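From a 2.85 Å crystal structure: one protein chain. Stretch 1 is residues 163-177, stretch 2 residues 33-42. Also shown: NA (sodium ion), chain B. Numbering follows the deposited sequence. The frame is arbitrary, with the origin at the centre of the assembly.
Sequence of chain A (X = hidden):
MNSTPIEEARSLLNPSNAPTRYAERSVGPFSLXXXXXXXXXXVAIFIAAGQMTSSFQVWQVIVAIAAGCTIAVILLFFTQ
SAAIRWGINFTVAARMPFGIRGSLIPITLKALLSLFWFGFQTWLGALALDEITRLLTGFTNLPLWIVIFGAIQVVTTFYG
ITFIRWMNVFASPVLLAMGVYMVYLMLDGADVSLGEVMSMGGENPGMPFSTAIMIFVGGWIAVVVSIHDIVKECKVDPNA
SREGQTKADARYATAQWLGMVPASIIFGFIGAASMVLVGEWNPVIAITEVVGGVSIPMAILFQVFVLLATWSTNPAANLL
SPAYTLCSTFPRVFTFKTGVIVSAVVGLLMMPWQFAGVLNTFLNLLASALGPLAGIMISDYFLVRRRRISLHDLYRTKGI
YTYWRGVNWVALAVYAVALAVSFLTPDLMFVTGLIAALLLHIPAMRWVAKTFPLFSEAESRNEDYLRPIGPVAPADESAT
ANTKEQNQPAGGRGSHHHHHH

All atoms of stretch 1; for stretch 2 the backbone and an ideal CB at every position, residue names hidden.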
# COMPACT_ATOMS: atom_id res chain seq x y z
N PHE A 163 5.23 -3.87 -16.23
CA PHE A 163 6.44 -4.31 -15.54
C PHE A 163 6.16 -4.89 -14.14
O PHE A 163 6.52 -6.03 -13.86
CB PHE A 163 7.47 -3.18 -15.46
CG PHE A 163 8.53 -3.42 -14.44
CD1 PHE A 163 9.65 -4.20 -14.76
CD2 PHE A 163 8.40 -2.90 -13.14
CE1 PHE A 163 10.64 -4.45 -13.80
CE2 PHE A 163 9.39 -3.14 -12.17
CZ PHE A 163 10.52 -3.92 -12.50
N ILE A 164 5.55 -4.12 -13.25
CA ILE A 164 5.22 -4.66 -11.93
C ILE A 164 4.74 -6.09 -12.08
O ILE A 164 5.22 -6.97 -11.42
CB ILE A 164 4.12 -3.84 -11.18
CG1 ILE A 164 4.63 -2.47 -10.74
CG2 ILE A 164 3.55 -4.64 -9.99
CD1 ILE A 164 3.52 -1.48 -10.42
N ARG A 165 3.79 -6.35 -12.97
CA ARG A 165 3.16 -7.66 -12.96
C ARG A 165 4.07 -8.75 -13.48
O ARG A 165 4.05 -9.86 -12.98
CB ARG A 165 1.87 -7.63 -13.75
CG ARG A 165 1.35 -8.99 -14.15
CD ARG A 165 -0.01 -8.82 -14.83
NE ARG A 165 -0.37 -9.90 -15.75
CZ ARG A 165 -0.30 -9.82 -17.08
NH1 ARG A 165 0.13 -8.69 -17.65
NH2 ARG A 165 -0.66 -10.85 -17.82
N TRP A 166 4.90 -8.44 -14.46
CA TRP A 166 5.78 -9.47 -14.98
C TRP A 166 6.96 -9.73 -14.04
O TRP A 166 7.34 -10.86 -13.81
CB TRP A 166 6.18 -9.19 -16.43
CG TRP A 166 5.03 -9.55 -17.36
CD1 TRP A 166 4.27 -8.70 -18.12
CD2 TRP A 166 4.47 -10.88 -17.57
NE1 TRP A 166 3.29 -9.41 -18.79
CE2 TRP A 166 3.39 -10.74 -18.47
CE3 TRP A 166 4.78 -12.16 -17.09
CZ2 TRP A 166 2.64 -11.84 -18.90
CZ3 TRP A 166 4.03 -13.24 -17.51
CH2 TRP A 166 2.97 -13.07 -18.41
N MET A 167 7.48 -8.66 -13.46
CA MET A 167 8.57 -8.71 -12.51
C MET A 167 8.20 -9.44 -11.22
O MET A 167 9.02 -10.13 -10.65
CB MET A 167 9.02 -7.28 -12.21
CG MET A 167 9.28 -6.96 -10.74
SD MET A 167 11.03 -6.86 -10.33
CE MET A 167 11.61 -8.45 -10.96
N ASN A 168 6.96 -9.30 -10.74
CA ASN A 168 6.55 -9.93 -9.49
C ASN A 168 6.22 -11.41 -9.71
O ASN A 168 6.32 -12.22 -8.79
CB ASN A 168 5.33 -9.24 -8.85
CG ASN A 168 5.70 -7.99 -8.04
OD1 ASN A 168 6.59 -7.20 -8.41
ND2 ASN A 168 4.98 -7.79 -6.95
N VAL A 169 5.80 -11.76 -10.91
CA VAL A 169 5.50 -13.17 -11.18
C VAL A 169 6.79 -13.99 -11.28
O VAL A 169 6.83 -15.13 -10.84
CB VAL A 169 4.65 -13.36 -12.44
CG1 VAL A 169 4.36 -14.84 -12.61
CG2 VAL A 169 3.36 -12.60 -12.30
N PHE A 170 7.84 -13.41 -11.86
CA PHE A 170 9.11 -14.11 -11.89
C PHE A 170 9.86 -14.01 -10.57
O PHE A 170 10.49 -14.98 -10.18
CB PHE A 170 9.97 -13.76 -13.12
CG PHE A 170 9.37 -14.26 -14.42
CD1 PHE A 170 9.18 -13.40 -15.51
CD2 PHE A 170 8.95 -15.60 -14.54
CE1 PHE A 170 8.60 -13.86 -16.70
CE2 PHE A 170 8.36 -16.06 -15.71
CZ PHE A 170 8.19 -15.19 -16.80
N ALA A 171 9.74 -12.90 -9.86
CA ALA A 171 10.33 -12.80 -8.51
C ALA A 171 9.71 -13.77 -7.49
O ALA A 171 10.41 -14.39 -6.68
CB ALA A 171 10.29 -11.36 -7.98
N SER A 172 8.40 -13.92 -7.53
CA SER A 172 7.72 -14.72 -6.52
C SER A 172 8.38 -16.05 -6.14
O SER A 172 8.71 -16.26 -4.97
CB SER A 172 6.25 -14.89 -6.84
OG SER A 172 5.56 -13.83 -6.22
N PRO A 173 8.55 -16.96 -7.12
CA PRO A 173 9.12 -18.29 -6.82
C PRO A 173 10.59 -18.23 -6.39
O PRO A 173 10.99 -18.98 -5.49
CB PRO A 173 8.97 -19.03 -8.15
CG PRO A 173 9.00 -17.92 -9.16
CD PRO A 173 8.16 -16.85 -8.53
N VAL A 174 11.39 -17.36 -7.02
CA VAL A 174 12.78 -17.19 -6.62
C VAL A 174 12.89 -16.79 -5.15
O VAL A 174 13.64 -17.42 -4.38
CB VAL A 174 13.47 -16.14 -7.48
CG1 VAL A 174 14.83 -15.75 -6.87
CG2 VAL A 174 13.63 -16.65 -8.87
N LEU A 175 12.13 -15.76 -4.76
CA LEU A 175 11.98 -15.32 -3.36
C LEU A 175 11.48 -16.41 -2.39
O LEU A 175 11.99 -16.54 -1.29
CB LEU A 175 11.06 -14.11 -3.27
CG LEU A 175 11.69 -12.77 -3.62
CD1 LEU A 175 10.75 -11.63 -3.27
CD2 LEU A 175 12.96 -12.63 -2.87
N LEU A 176 10.46 -17.17 -2.80
CA LEU A 176 9.98 -18.28 -1.97
C LEU A 176 11.07 -19.33 -1.69
O LEU A 176 11.16 -19.87 -0.58
CB LEU A 176 8.79 -18.97 -2.64
CG LEU A 176 8.30 -20.19 -1.85
CD1 LEU A 176 7.98 -19.78 -0.42
CD2 LEU A 176 7.10 -20.85 -2.53
N ALA A 177 11.90 -19.62 -2.70
CA ALA A 177 12.97 -20.61 -2.55
C ALA A 177 14.13 -20.04 -1.76
O ALA A 177 14.59 -20.66 -0.82
CB ALA A 177 13.44 -21.14 -3.90
N UNK A 33 -2.75 -12.08 -6.97
CA UNK A 33 -2.11 -12.81 -5.87
C UNK A 33 -0.58 -12.81 -6.01
O UNK A 33 0.14 -12.73 -5.02
CB UNK A 33 -2.63 -14.25 -5.82
N UNK A 34 -0.08 -12.89 -7.23
CA UNK A 34 1.35 -13.03 -7.47
C UNK A 34 2.05 -11.70 -7.27
O UNK A 34 3.25 -11.63 -7.09
CB UNK A 34 1.61 -13.56 -8.88
N UNK A 35 1.28 -10.62 -7.34
CA UNK A 35 1.82 -9.30 -7.09
C UNK A 35 1.84 -9.08 -5.56
O UNK A 35 2.82 -8.55 -5.03
CB UNK A 35 1.00 -8.23 -7.81
N UNK A 36 0.77 -9.51 -4.88
CA UNK A 36 0.71 -9.39 -3.42
C UNK A 36 1.71 -10.29 -2.69
O UNK A 36 2.18 -9.94 -1.62
CB UNK A 36 -0.71 -9.72 -2.94
N UNK A 37 2.05 -11.43 -3.29
CA UNK A 37 3.06 -12.28 -2.70
C UNK A 37 4.40 -11.56 -2.74
O UNK A 37 5.10 -11.51 -1.74
CB UNK A 37 3.14 -13.63 -3.42
N UNK A 38 4.78 -11.00 -3.88
CA UNK A 38 6.08 -10.34 -3.93
C UNK A 38 6.09 -8.96 -3.23
O UNK A 38 7.12 -8.54 -2.72
CB UNK A 38 6.51 -10.18 -5.39
N UNK A 39 4.93 -8.28 -3.20
CA UNK A 39 4.78 -6.98 -2.53
C UNK A 39 4.83 -7.06 -0.98
O UNK A 39 5.20 -6.10 -0.34
CB UNK A 39 3.45 -6.35 -2.96
N UNK A 40 4.49 -8.20 -0.40
CA UNK A 40 4.53 -8.36 1.06
C UNK A 40 5.90 -8.72 1.65
O UNK A 40 6.15 -8.46 2.83
CB UNK A 40 3.53 -9.44 1.46
N UNK A 41 6.76 -9.36 0.86
CA UNK A 41 8.13 -9.67 1.28
C UNK A 41 9.04 -8.43 1.26
O UNK A 41 9.51 -7.99 0.22
CB UNK A 41 8.72 -10.76 0.37
N UNK A 42 9.29 -7.85 2.42
CA UNK A 42 10.07 -6.64 2.47
C UNK A 42 10.36 -6.27 3.91
O UNK A 42 9.46 -6.28 4.76
CB UNK A 42 9.35 -5.50 1.75
NA NA B . 9.27 -7.10 -2.28

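Position 33 is helical, and its ideal CB has nothing of stretch 1 within 5.5 Å. Stretch 1 sets no demand here. The residue is Ala 33, which makes no contact across the pair; its O accepts the backbone bond from the N of position 37.

Position 34 points its CB toward stretch 1. The ideal CB lies 4.0 Å from CG2 of Val 169, and the CA atoms of these two residues are only 5.6 Å apart. The helices are close here, so a small residue such as alanine, glycine or serine suits. The deposited residue is Ala 34. Its CB packs on CG2 of Val 169 at 4.0 Å, an apolar contact. Its O lies 3.3 Å from OG of Ser 172, but that hydroxyl donates within its own helix, to O of Asn 168 at 3.1 Å.

Position 35 sends its CB sideways, 4.1 Å from ND2 of Asn 168 and 4.9 Å from CG2 of Ile 164. A side chain can run along stretch 1 here, and valine, leucine, isoleucine or methionine would all fit. Its backbone O faces the amide of Asn 168, whatever the side chain. The residue is Ile 35, with chi1 m and chi2 t. Its CG2 meets CG2 of Ile 164 at 3.9 Å, and its CD1 comes 4.3 Å from CB of Arg 165. ND2 of Asn 168 donates a hydrogen bond to O of Ile 35 at 3.0 Å. That O also accepts from the N of position 39, so it serves two donors.

Position 36 points away from stretch 1, which leaves its choice open. It is Trp 36, with no contact across the pair.

Position 37 points toward stretch 1, with the ideal CB 3.7 Å from OG of Ser 172. Beyond Ser 172, one turn on, lies Leu 176. A long apolar or aromatic side chain could reach it, and a smaller one would also be tolerated. The residue is Phe 37, chi1 t. Its ring runs along the other helix: CD1 lies 3.2 Å from OG of Ser 172, and CZ lies 3.9 Å from CB of Leu 176. Both approach the ring obliquely.

Position 38 is the tightest. Its ideal CB lies 3.2 Å from ND2 of Asn 168 and 3.9 Å from OG of Ser 172. Only a small residue looks comfortable, alanine or glycine above all. Ala 38 is deposited. With its neighbours it helps form the hole that receives Asn 168, and its O binds the sodium ion at 2.6 Å.

Position 39 turns sideways, with its ideal CB 4.5 Å from ND2 of Asn 168. Many residues would do. Met 39 barely touches stretch 1.

Position 40 is out of reach and is Ala 40.

At position 41 psi is 102°, and the helix has ended. The CB points toward CD1 of Leu 175, at 4.3 Å, so an aliphatic residue suits. Ile 41 brings CD1 to 3.7 Å from CD1 of Leu 175, and its O binds sodium at 2.7 Å.

Position 42, extended and out of reach, is Gln 42.

Stretch 2, residues 33-42: AAIWFAMAIQ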
# COMPACT_ATOMS: atom_id res chain seq x y z
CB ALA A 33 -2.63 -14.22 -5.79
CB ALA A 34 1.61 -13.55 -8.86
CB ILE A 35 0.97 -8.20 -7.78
CG1 ILE A 35 0.91 -8.43 -9.29
CG2 ILE A 35 1.46 -6.78 -7.43
CD1 ILE A 35 -0.20 -7.65 -9.98
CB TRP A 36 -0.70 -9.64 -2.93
CG TRP A 36 -1.49 -8.40 -2.97
CD1 TRP A 36 -1.99 -7.77 -4.08
CD2 TRP A 36 -1.87 -7.60 -1.86
NE1 TRP A 36 -2.66 -6.63 -3.72
CE2 TRP A 36 -2.60 -6.50 -2.36
CE3 TRP A 36 -1.64 -7.70 -0.49
CZ2 TRP A 36 -3.12 -5.51 -1.54
CZ3 TRP A 36 -2.15 -6.71 0.33
CH2 TRP A 36 -2.88 -5.63 -0.20
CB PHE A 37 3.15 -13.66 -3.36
CG PHE A 37 4.22 -14.55 -2.77
CD1 PHE A 37 5.56 -14.36 -3.09
CD2 PHE A 37 3.88 -15.58 -1.90
CE1 PHE A 37 6.56 -15.17 -2.53
CE2 PHE A 37 4.87 -16.41 -1.34
CZ PHE A 37 6.21 -16.20 -1.65
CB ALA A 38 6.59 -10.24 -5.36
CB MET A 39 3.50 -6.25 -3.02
CG MET A 39 3.18 -4.89 -2.37
SD MET A 39 2.06 -3.73 -3.28
CE MET A 39 0.82 -4.86 -3.93
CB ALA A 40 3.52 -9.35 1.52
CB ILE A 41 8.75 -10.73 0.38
CG1 ILE A 41 7.85 -11.95 0.31
CG2 ILE A 41 10.14 -11.09 0.86
CD1 ILE A 41 7.97 -12.72 -1.03
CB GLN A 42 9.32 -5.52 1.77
CG GLN A 42 7.96 -5.29 2.37
CD GLN A 42 7.91 -4.19 3.44
OE1 GLN A 42 8.87 -3.43 3.64
NE2 GLN A 42 6.78 -4.09 4.11
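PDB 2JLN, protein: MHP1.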